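Local structure of pyridoxamine 5-phosphate-dependent dehydrase (Escherichia coli, 3B8X) at residues R103-D108 / D351-N356; K130-V135 / R154-L159. The protein removes the C3'-hydroxyl group from GDP-4-keto-6-deoxy-D-mannose by a combined transamination and deoxygenation, a step in the biosynthesis of L-colitose for the O-antigen. The protein carries 1 engineered substitution. All blocks are in the same frame, centred on the assembly; numbering follows the deposited sequence.

In the fold
Both contacts are parallel strand pairs in the mixed eight-stranded sheet of the pyridoxal-phosphate transferase fold, on the same side of the chain's centre. Contact 1 joins 103-107 to 351-354, the outermost strand at one end of the sheet within this chain; contact 2 pairs 129-135 with 157-161 nearer its middle. Strand 82-86 lies between them, hydrogen-bonded to both 103-107 and 129-135, so their centres are about 14 Å apart and their nearest atoms about 7 Å apart without touching. Along the chain contact 2 is nested within the 242-residue span between the two segments of contact 1. Contact 2 is a local beta-alpha-beta pairing, while contact 1 brings a late strand back to the edge of the sheet.

Contact 1. Residues R103-D108 / D351-N356; sequences RVKFVD and DYTVHN
Strands 103-107 and 351-354 run parallel, their axes 4.6 Å apart at closest and inclined by 20°, and four backbone hydrogen bonds cross between them. Val104 gives its N-H to Asp351 O and receives Thr353 N at its own O; two residues on, Phe106 N reaches Thr353 O at 2.9 Å almost straight (175°), and His355 N closes on Phe106 O at 2.7 Å. Past this last bond, a water carries the link onward, donating to His355 O and accepting from Asp108 N.

On the face with Val104, Phe106, Tyr352 and Val354, Tyr352, with CG in the crowded position between its backbone N and carbonyl carbon (chi1 71°), brings CD1 to 3.6 Å from Phe106 CE1, and the two rings meet obliquely with their planes nearly perpendicular. Val104 CG1 sits over one face of the Phe106 ring, offset toward the rim, while Thr353 O lies in plane at its edge. Leu341 touches both Phe106 and Val354.

The other face is more polar. Arg103, its chain bent at chi2, crosses Asp351 at about a right angle; Asp351 OD1, whose position is less certain, lies over a face of the guanidinium near NE, so this salt bridge rests on charge alone, with no N-H aimed at the oxygen. A water donates to Asp351 OD2 and accepts weakly from Arg103 NH1. Alongside, Lys105 CG packs tightly at 3.5 Å on Thr353 CG2, and the chain carries NZ on to a salt bridge with Glu82 and a hydrogen bond to Ala124 O. At the far end of the pairing from Arg103, His355 CB rests beside Val107 CG2. With 103-107 also bonded to strand 82-86, this is the parallel edge pairing by which strand 351-354 extends the chain's central sheet in the aminotransferase-like fold.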
ATOM      1  N   ARG B 103     -17.821 -10.687   8.241  1.00 20.67           N
ATOM      2  CA  ARG B 103     -19.229 -10.582   7.861  1.00 13.74           C
ATOM      3  C   ARG B 103     -19.563  -9.124   8.164  1.00  9.27           C
ATOM      4  O   ARG B 103     -19.505  -8.727   9.315  1.00 15.64           O
ATOM      5  CB  ARG B 103     -20.073 -11.505   8.760  1.00 17.21           C
ATOM      6  CG  ARG B 103     -21.585 -11.433   8.543  1.00 34.94           C
ATOM      7  CD  ARG B 103     -21.937 -11.518   7.060  1.00 99.89           C
ATOM      8  NE  ARG B 103     -23.355 -11.771   6.794  1.00 33.03           N
ATOM      9  CZ  ARG B 103     -24.043 -12.778   7.314  1.00 99.89           C
ATOM     10  NH1 ARG B 103     -23.454 -13.619   8.155  1.00 99.89           N
ATOM     11  NH2 ARG B 103     -25.321 -12.938   6.997  1.00 99.89           N
ATOM     12  N   VAL B 104     -19.842  -8.332   7.128  1.00 12.12           N
ATOM     13  CA  VAL B 104     -20.138  -6.918   7.321  1.00 17.37           C
ATOM     14  C   VAL B 104     -21.632  -6.675   7.514  1.00 14.28           C
ATOM     15  O   VAL B 104     -22.409  -7.130   6.675  1.00 15.03           O
ATOM     16  CB  VAL B 104     -19.675  -6.085   6.090  1.00  9.35           C
ATOM     17  CG1 VAL B 104     -19.912  -4.567   6.309  1.00 13.75           C
ATOM     18  CG2 VAL B 104     -18.169  -6.361   5.797  1.00 14.12           C
ATOM     19  N   LYS B 105     -22.004  -5.943   8.574  1.00 12.97           N
ATOM     20  CA  LYS B 105     -23.388  -5.553   8.848  1.00 23.37           C
ATOM     21  C   LYS B 105     -23.600  -4.064   8.650  1.00 11.04           C
ATOM     22  O   LYS B 105     -23.150  -3.235   9.461  1.00 19.13           O
ATOM     23  CB  LYS B 105     -23.794  -5.864  10.273  1.00 21.87           C
ATOM     24  CG  LYS B 105     -25.336  -5.833  10.447  1.00 19.62           C
ATOM     25  CD  LYS B 105     -25.767  -6.154  11.907  1.00 44.71           C
ATOM     26  CE  LYS B 105     -26.299  -7.601  12.127  1.00 42.66           C
ATOM     27  NZ  LYS B 105     -26.379  -8.055  13.594  1.00 36.60           N
ATOM     28  N   PHE B 106     -24.337  -3.725   7.605  1.00 11.24           N
ATOM     29  CA  PHE B 106     -24.560  -2.323   7.322  1.00 17.45           C
ATOM     30  C   PHE B 106     -25.693  -1.724   8.117  1.00 21.25           C
ATOM     31  O   PHE B 106     -26.746  -2.324   8.263  1.00 19.50           O
ATOM     32  CB  PHE B 106     -24.795  -2.088   5.839  1.00 12.30           C
ATOM     33  CG  PHE B 106     -23.583  -2.330   4.991  1.00 27.28           C
ATOM     34  CD1 PHE B 106     -23.344  -3.579   4.436  1.00  4.64           C
ATOM     35  CD2 PHE B 106     -22.687  -1.303   4.726  1.00 14.45           C
ATOM     36  CE1 PHE B 106     -22.190  -3.818   3.673  1.00 21.09           C
ATOM     37  CE2 PHE B 106     -21.581  -1.511   3.877  1.00 14.63           C
ATOM     38  CZ  PHE B 106     -21.334  -2.783   3.370  1.00 30.06           C
ATOM     39  N   VAL B 107     -25.467  -0.501   8.575  1.00 13.41           N
ATOM     40  CA  VAL B 107     -26.470   0.256   9.321  1.00 34.33           C
ATOM     41  C   VAL B 107     -26.627   1.662   8.730  1.00 20.76           C
ATOM     42  O   VAL B 107     -25.633   2.265   8.343  1.00 25.56           O
ATOM     43  CB  VAL B 107     -26.029   0.391  10.767  1.00 23.46           C
ATOM     44  CG1 VAL B 107     -27.013   1.233  11.569  1.00 11.79           C
ATOM     45  CG2 VAL B 107     -25.889  -0.999  11.389  1.00 25.95           C
ATOM     46  N   ASP B 108     -27.864   2.155   8.646  1.00 16.64           N
ATOM     47  CA  ASP B 108     -28.175   3.495   8.128  1.00 15.06           C
ATOM     48  C   ASP B 108     -27.530   4.587   8.962  1.00 14.44           C
ATOM     49  O   ASP B 108     -27.186   4.449  10.144  1.00 13.92           O
ATOM     50  CB  ASP B 108     -29.692   3.769   8.212  1.00 11.23           C
ATOM     51  CG  ASP B 108     -30.235   4.616   7.046  1.00 16.00           C
ATOM     52  OD1 ASP B 108     -29.476   5.043   6.147  1.00 10.17           O
ATOM     53  OD2 ASP B 108     -31.462   4.860   7.006  1.00 16.87           O
ATOM     54  N   ASP B 351     -19.463 -10.706   2.129  1.00 19.51           N
ATOM     55  CA  ASP B 351     -20.345 -11.535   2.921  1.00 16.89           C
ATOM     56  C   ASP B 351     -20.964 -10.456   3.825  1.00  8.59           C
ATOM     57  O   ASP B 351     -20.353 -10.025   4.785  1.00 32.92           O
ATOM     58  CB  ASP B 351     -19.510 -12.514   3.755  1.00 27.88           C
ATOM     59  CG  ASP B 351     -20.305 -13.138   4.886  1.00 88.43           C
ATOM     60  OD1 ASP B 351     -21.542 -13.143   4.774  1.00 44.17           O
ATOM     61  OD2 ASP B 351     -19.718 -13.610   5.885  1.00 70.86           O
ATOM     62  N   TYR B 352     -22.140  -9.957   3.486  1.00 14.03           N
ATOM     63  CA  TYR B 352     -22.693  -8.884   4.298  1.00 33.43           C
ATOM     64  C   TYR B 352     -24.187  -8.981   4.413  1.00 33.11           C
ATOM     65  O   TYR B 352     -24.844  -9.702   3.667  1.00 31.84           O
ATOM     66  CB  TYR B 352     -22.432  -7.540   3.626  1.00 21.84           C
ATOM     67  CG  TYR B 352     -23.266  -7.326   2.373  1.00 17.19           C
ATOM     68  CD1 TYR B 352     -24.324  -6.420   2.347  1.00 28.59           C
ATOM     69  CD2 TYR B 352     -22.952  -7.998   1.199  1.00 12.30           C
ATOM     70  CE1 TYR B 352     -25.063  -6.208   1.177  1.00 19.38           C
ATOM     71  CE2 TYR B 352     -23.681  -7.809   0.018  1.00 13.81           C
ATOM     72  CZ  TYR B 352     -24.741  -6.919   0.022  1.00 21.12           C
ATOM     73  OH  TYR B 352     -25.456  -6.773  -1.146  1.00 26.56           O
ATOM     74  N   THR B 353     -24.720  -8.147   5.290  1.00 25.59           N
ATOM     75  CA  THR B 353     -26.155  -8.058   5.486  1.00 12.88           C
ATOM     76  C   THR B 353     -26.480  -6.589   5.725  1.00 32.79           C
ATOM     77  O   THR B 353     -25.604  -5.779   6.009  1.00 17.15           O
ATOM     78  CB  THR B 353     -26.593  -8.839   6.766  1.00  8.87           C
ATOM     79  OG1 THR B 353     -28.021  -8.889   6.848  1.00 99.89           O
ATOM     80  CG2 THR B 353     -26.072  -8.157   8.000  1.00 21.12           C
ATOM     81  N   VAL B 354     -27.755  -6.257   5.626  1.00 34.57           N
ATOM     82  CA  VAL B 354     -28.185  -4.917   5.948  1.00 15.12           C
ATOM     83  C   VAL B 354     -29.133  -4.915   7.123  1.00 23.79           C
ATOM     84  O   VAL B 354     -30.149  -5.603   7.119  1.00 36.19           O
ATOM     85  CB  VAL B 354     -28.929  -4.256   4.825  1.00 21.60           C
ATOM     86  CG1 VAL B 354     -29.473  -2.962   5.362  1.00 23.23           C
ATOM     87  CG2 VAL B 354     -28.009  -3.978   3.681  1.00 24.97           C
ATOM     88  N   HIS B 355     -28.843  -4.089   8.112  1.00 24.60           N
ATOM     89  CA  HIS B 355     -29.756  -3.977   9.225  1.00 20.24           C
ATOM     90  C   HIS B 355     -30.934  -3.104   8.844  1.00 19.05           C
ATOM     91  O   HIS B 355     -30.758  -1.940   8.503  1.00 18.96           O
ATOM     92  CB  HIS B 355     -29.119  -3.278  10.401  1.00 15.64           C
ATOM     93  CG  HIS B 355     -30.089  -2.989  11.504  1.00 40.98           C
ATOM     94  ND1 HIS B 355     -30.789  -3.990  12.142  1.00 22.76           N
ATOM     95  CD2 HIS B 355     -30.481  -1.826  12.079  1.00 27.59           C
ATOM     96  CE1 HIS B 355     -31.556  -3.460  13.076  1.00 18.43           C
ATOM     97  NE2 HIS B 355     -31.387  -2.149  13.059  1.00 31.07           N
ATOM     98  N   ASN B 356     -32.129  -3.665   8.974  1.00 23.44           N
ATOM     99  CA  ASN B 356     -33.366  -2.939   8.777  1.00 26.16           C
ATOM    100  C   ASN B 356     -33.391  -2.401   7.381  1.00 20.86           C
ATOM    101  O   ASN B 356     -33.666  -3.120   6.425  1.00 21.33           O
ATOM    102  CB  ASN B 356     -33.403  -1.799   9.798  1.00 41.83           C
ATOM    103  CG  ASN B 356     -34.658  -0.990   9.711  1.00 63.51           C
ATOM    104  OD1 ASN B 356     -35.690  -1.457   9.236  1.00 26.93           O
ATOM    105  ND2 ASN B 356     -34.583   0.237  10.192  1.00 35.28           N
TER
HETATM  106  O   HOH W   1     -20.660 -15.383   7.956  1.00 32.21           O
HETATM  107  O   HOH W   2     -29.961   0.194   9.672  1.00 19.36           O

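Contact 2. Residues K130-V135 / R154-L159; sequences KAILTV and RDIILL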
ATOM      1  N   LYS B 130     -19.045  -8.544  16.797  1.00 18.53           N
ATOM      2  CA  LYS B 130     -17.675  -8.610  17.300  1.00  4.60           C
ATOM      3  C   LYS B 130     -16.975  -7.235  17.310  1.00  8.21           C
ATOM      4  O   LYS B 130     -16.080  -6.973  18.136  1.00 18.60           O
ATOM      5  CB  LYS B 130     -16.842  -9.532  16.399  1.00  6.91           C
ATOM      6  CG  LYS B 130     -17.182 -10.984  16.517  1.00 15.39           C
ATOM      7  CD  LYS B 130     -17.056 -11.450  17.966  1.00 31.87           C
ATOM      8  CE  LYS B 130     -17.686 -12.819  18.196  1.00 99.89           C
ATOM      9  NZ  LYS B 130     -16.932 -13.618  19.215  1.00 99.89           N
ATOM     10  N   ALA B 131     -17.391  -6.353  16.408  1.00 19.54           N
ATOM     11  CA  ALA B 131     -16.765  -5.050  16.302  1.00 26.57           C
ATOM     12  C   ALA B 131     -17.699  -3.998  15.720  1.00 15.50           C
ATOM     13  O   ALA B 131     -18.661  -4.301  15.027  1.00 16.91           O
ATOM     14  CB  ALA B 131     -15.534  -5.180  15.390  1.00  7.89           C
ATOM     15  N   ILE B 132     -17.343  -2.754  15.939  1.00 13.82           N
ATOM     16  CA  ILE B 132     -18.095  -1.655  15.374  1.00 18.98           C
ATOM     17  C   ILE B 132     -17.049  -0.704  14.787  1.00 10.55           C
ATOM     18  O   ILE B 132     -16.255  -0.107  15.508  1.00 12.49           O
ATOM     19  CB  ILE B 132     -18.892  -0.897  16.454  1.00 49.17           C
ATOM     20  CG1 ILE B 132     -19.666  -1.871  17.342  1.00 67.48           C
ATOM     21  CG2 ILE B 132     -19.846   0.138  15.813  1.00 13.07           C
ATOM     22  CD1 ILE B 132     -21.025  -1.344  17.746  1.00 14.48           C
ATOM     23  N   LEU B 133     -17.052  -0.593  13.467  1.00 11.08           N
ATOM     24  CA  LEU B 133     -16.129   0.310  12.778  1.00 12.53           C
ATOM     25  C   LEU B 133     -16.874   1.640  12.514  1.00 18.55           C
ATOM     26  O   LEU B 133     -17.620   1.796  11.550  1.00  9.56           O
ATOM     27  CB  LEU B 133     -15.632  -0.306  11.466  1.00 16.89           C
ATOM     28  CG  LEU B 133     -14.800   0.650  10.608  1.00 19.27           C
ATOM     29  CD1 LEU B 133     -13.627   1.221  11.418  1.00  9.24           C
ATOM     30  CD2 LEU B 133     -14.309   0.004   9.345  1.00 17.13           C
ATOM     31  N   THR B 134     -16.704   2.570  13.439  1.00  7.80           N
ATOM     32  CA  THR B 134     -17.333   3.873  13.376  1.00 13.20           C
ATOM     33  C   THR B 134     -16.539   4.671  12.365  1.00 20.79           C
ATOM     34  O   THR B 134     -15.384   4.358  12.081  1.00 13.13           O
ATOM     35  CB  THR B 134     -17.352   4.627  14.765  1.00 12.24           C
ATOM     36  OG1 THR B 134     -16.025   4.936  15.268  1.00 15.32           O
ATOM     37  CG2 THR B 134     -18.127   3.807  15.798  1.00 10.72           C
ATOM     38  N   VAL B 135     -17.182   5.674  11.797  1.00 11.52           N
ATOM     39  CA  VAL B 135     -16.522   6.555  10.841  1.00  4.99           C
ATOM     40  C   VAL B 135     -17.034   7.955  11.173  1.00  8.33           C
ATOM     41  O   VAL B 135     -18.241   8.153  11.224  1.00 17.44           O
ATOM     42  CB  VAL B 135     -16.968   6.246   9.394  1.00 14.76           C
ATOM     43  CG1 VAL B 135     -16.381   7.288   8.416  1.00 18.44           C
ATOM     44  CG2 VAL B 135     -16.582   4.819   8.998  1.00  9.87           C
ATOM     45  N   ARG B 154     -19.723  -5.068  26.794  1.00 72.40           N
ATOM     46  CA  ARG B 154     -19.793  -6.331  26.098  1.00 29.19           C
ATOM     47  C   ARG B 154     -18.492  -6.436  25.298  1.00 31.74           C
ATOM     48  O   ARG B 154     -17.752  -5.449  25.164  1.00 58.31           O
ATOM     49  CB  ARG B 154     -21.001  -6.345  25.189  1.00 29.65           C
ATOM     50  CG  ARG B 154     -22.248  -6.016  25.959  1.00 22.38           C
ATOM     51  CD  ARG B 154     -23.440  -6.607  25.269  1.00 99.89           C
ATOM     52  NE  ARG B 154     -24.169  -5.599  24.514  1.00 99.89           N
ATOM     53  CZ  ARG B 154     -24.999  -5.883  23.520  1.00 99.89           C
ATOM     54  NH1 ARG B 154     -25.206  -7.146  23.169  1.00 55.15           N
ATOM     55  NH2 ARG B 154     -25.627  -4.898  22.890  1.00 99.89           N
ATOM     56  N   ASP B 155     -18.200  -7.643  24.823  1.00 51.72           N
ATOM     57  CA  ASP B 155     -16.970  -7.913  24.077  1.00 99.89           C
ATOM     58  C   ASP B 155     -17.085  -7.500  22.603  1.00 16.96           C
ATOM     59  O   ASP B 155     -17.171  -8.339  21.698  1.00 33.47           O
ATOM     60  CB  ASP B 155     -16.561  -9.389  24.240  1.00 31.37           C
ATOM     61  CG  ASP B 155     -15.069  -9.632  23.976  1.00 99.89           C
ATOM     62  OD1 ASP B 155     -14.287  -8.655  23.969  1.00 49.13           O
ATOM     63  OD2 ASP B 155     -14.672 -10.804  23.776  1.00 99.89           O
ATOM     64  N   ILE B 156     -17.141  -6.188  22.362  1.00 18.25           N
ATOM     65  CA  ILE B 156     -17.264  -5.651  20.998  1.00 18.73           C
ATOM     66  C   ILE B 156     -16.170  -4.620  20.813  1.00 19.78           C
ATOM     67  O   ILE B 156     -16.095  -3.648  21.555  1.00 27.89           O
ATOM     68  CB  ILE B 156     -18.593  -4.908  20.783  1.00 23.57           C
ATOM     69  CG1 ILE B 156     -19.775  -5.869  20.963  1.00 35.30           C
ATOM     70  CG2 ILE B 156     -18.609  -4.288  19.381  1.00 14.70           C
ATOM     71  CD1 ILE B 156     -21.014  -5.198  21.577  1.00 19.47           C
ATOM     72  N   ILE B 157     -15.292  -4.847  19.854  1.00 19.15           N
ATOM     73  CA  ILE B 157     -14.214  -3.897  19.661  1.00 20.22           C
ATOM     74  C   ILE B 157     -14.753  -2.651  18.945  1.00  6.33           C
ATOM     75  O   ILE B 157     -15.545  -2.751  17.973  1.00 18.91           O
ATOM     76  CB  ILE B 157     -13.131  -4.487  18.758  1.00 11.05           C
ATOM     77  CG1 ILE B 157     -12.466  -5.694  19.400  1.00 15.63           C
ATOM     78  CG2 ILE B 157     -12.111  -3.408  18.410  1.00 18.29           C
ATOM     79  CD1 ILE B 157     -12.141  -6.797  18.399  1.00 52.06           C
ATOM     80  N   LEU B 158     -14.235  -1.498  19.361  1.00 12.69           N
ATOM     81  CA  LEU B 158     -14.585  -0.239  18.715  1.00 11.71           C
ATOM     82  C   LEU B 158     -13.369   0.249  17.934  1.00  6.55           C
ATOM     83  O   LEU B 158     -12.242   0.374  18.504  1.00 12.02           O
ATOM     84  CB  LEU B 158     -14.930   0.813  19.780  1.00 19.50           C
ATOM     85  CG  LEU B 158     -15.184   2.231  19.297  1.00 18.25           C
ATOM     86  CD1 LEU B 158     -16.434   2.298  18.420  1.00 15.52           C
ATOM     87  CD2 LEU B 158     -15.251   3.192  20.437  1.00 15.11           C
ATOM     88  N   LEU B 159     -13.614   0.545  16.646  1.00 10.85           N
ATOM     89  CA  LEU B 159     -12.546   1.080  15.785  1.00 12.28           C
ATOM     90  C   LEU B 159     -13.048   2.393  15.255  1.00 45.13           C
ATOM     91  O   LEU B 159     -14.238   2.526  15.144  1.00  7.48           O
ATOM     92  CB  LEU B 159     -12.378   0.181  14.585  1.00  5.73           C
ATOM     93  CG  LEU B 159     -11.889  -1.182  15.097  1.00 12.55           C
ATOM     94  CD1 LEU B 159     -11.907  -2.199  13.975  1.00 26.34           C
ATOM     95  CD2 LEU B 159     -10.528  -1.035  15.777  1.00  9.17           C
TER
HETATM   96  O   HOH W   3     -14.901  -8.628  19.825  1.00 23.94           O
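The beta-alpha-beta unit of strand 129-135, helix 144-151 and strand 157-161 supplies this pair; within it the segments 130-135 and 157-159 run parallel, their axes inclined by 17°. Ile157 N binds Lys130 O from above the carbonyl plane, Ile132 N meets Ile157 O at 2.7 Å nearly along the C=O axis, and Leu159 N returns to Ile132 O. Leu159 O is gripped twice by one residue: Thr134 N approaches above the carbonyl plane, and Thr134 OG1 donates in plane, on a lone pair, at 3.0 Å. The crowded chi1 of 63° puts the hydroxyl there and leaves Thr134 CG2 3.5 Å from Leu158 CD1. On the side of helix 144-151, with Ile132 and Leu158, Ile156 CG2 presses against Ile132 CG1 at only 3.3 Å; Ile151 and Phe144 of the helix touch Ile156 and Leu158 respectively. On the opposite face, with Ala131 and Ile157, Leu133 CD1 meets Leu159 CB at 3.6 Å, and both leucines touch Met65 of helix 58-68. Where the pair begins, a water donates to Lys130 O and Asp155 O, next to the inverse gamma turn centred on Asp155. Helices against both faces of a parallel pair are characteristic of a three-layered alpha/beta/alpha domain.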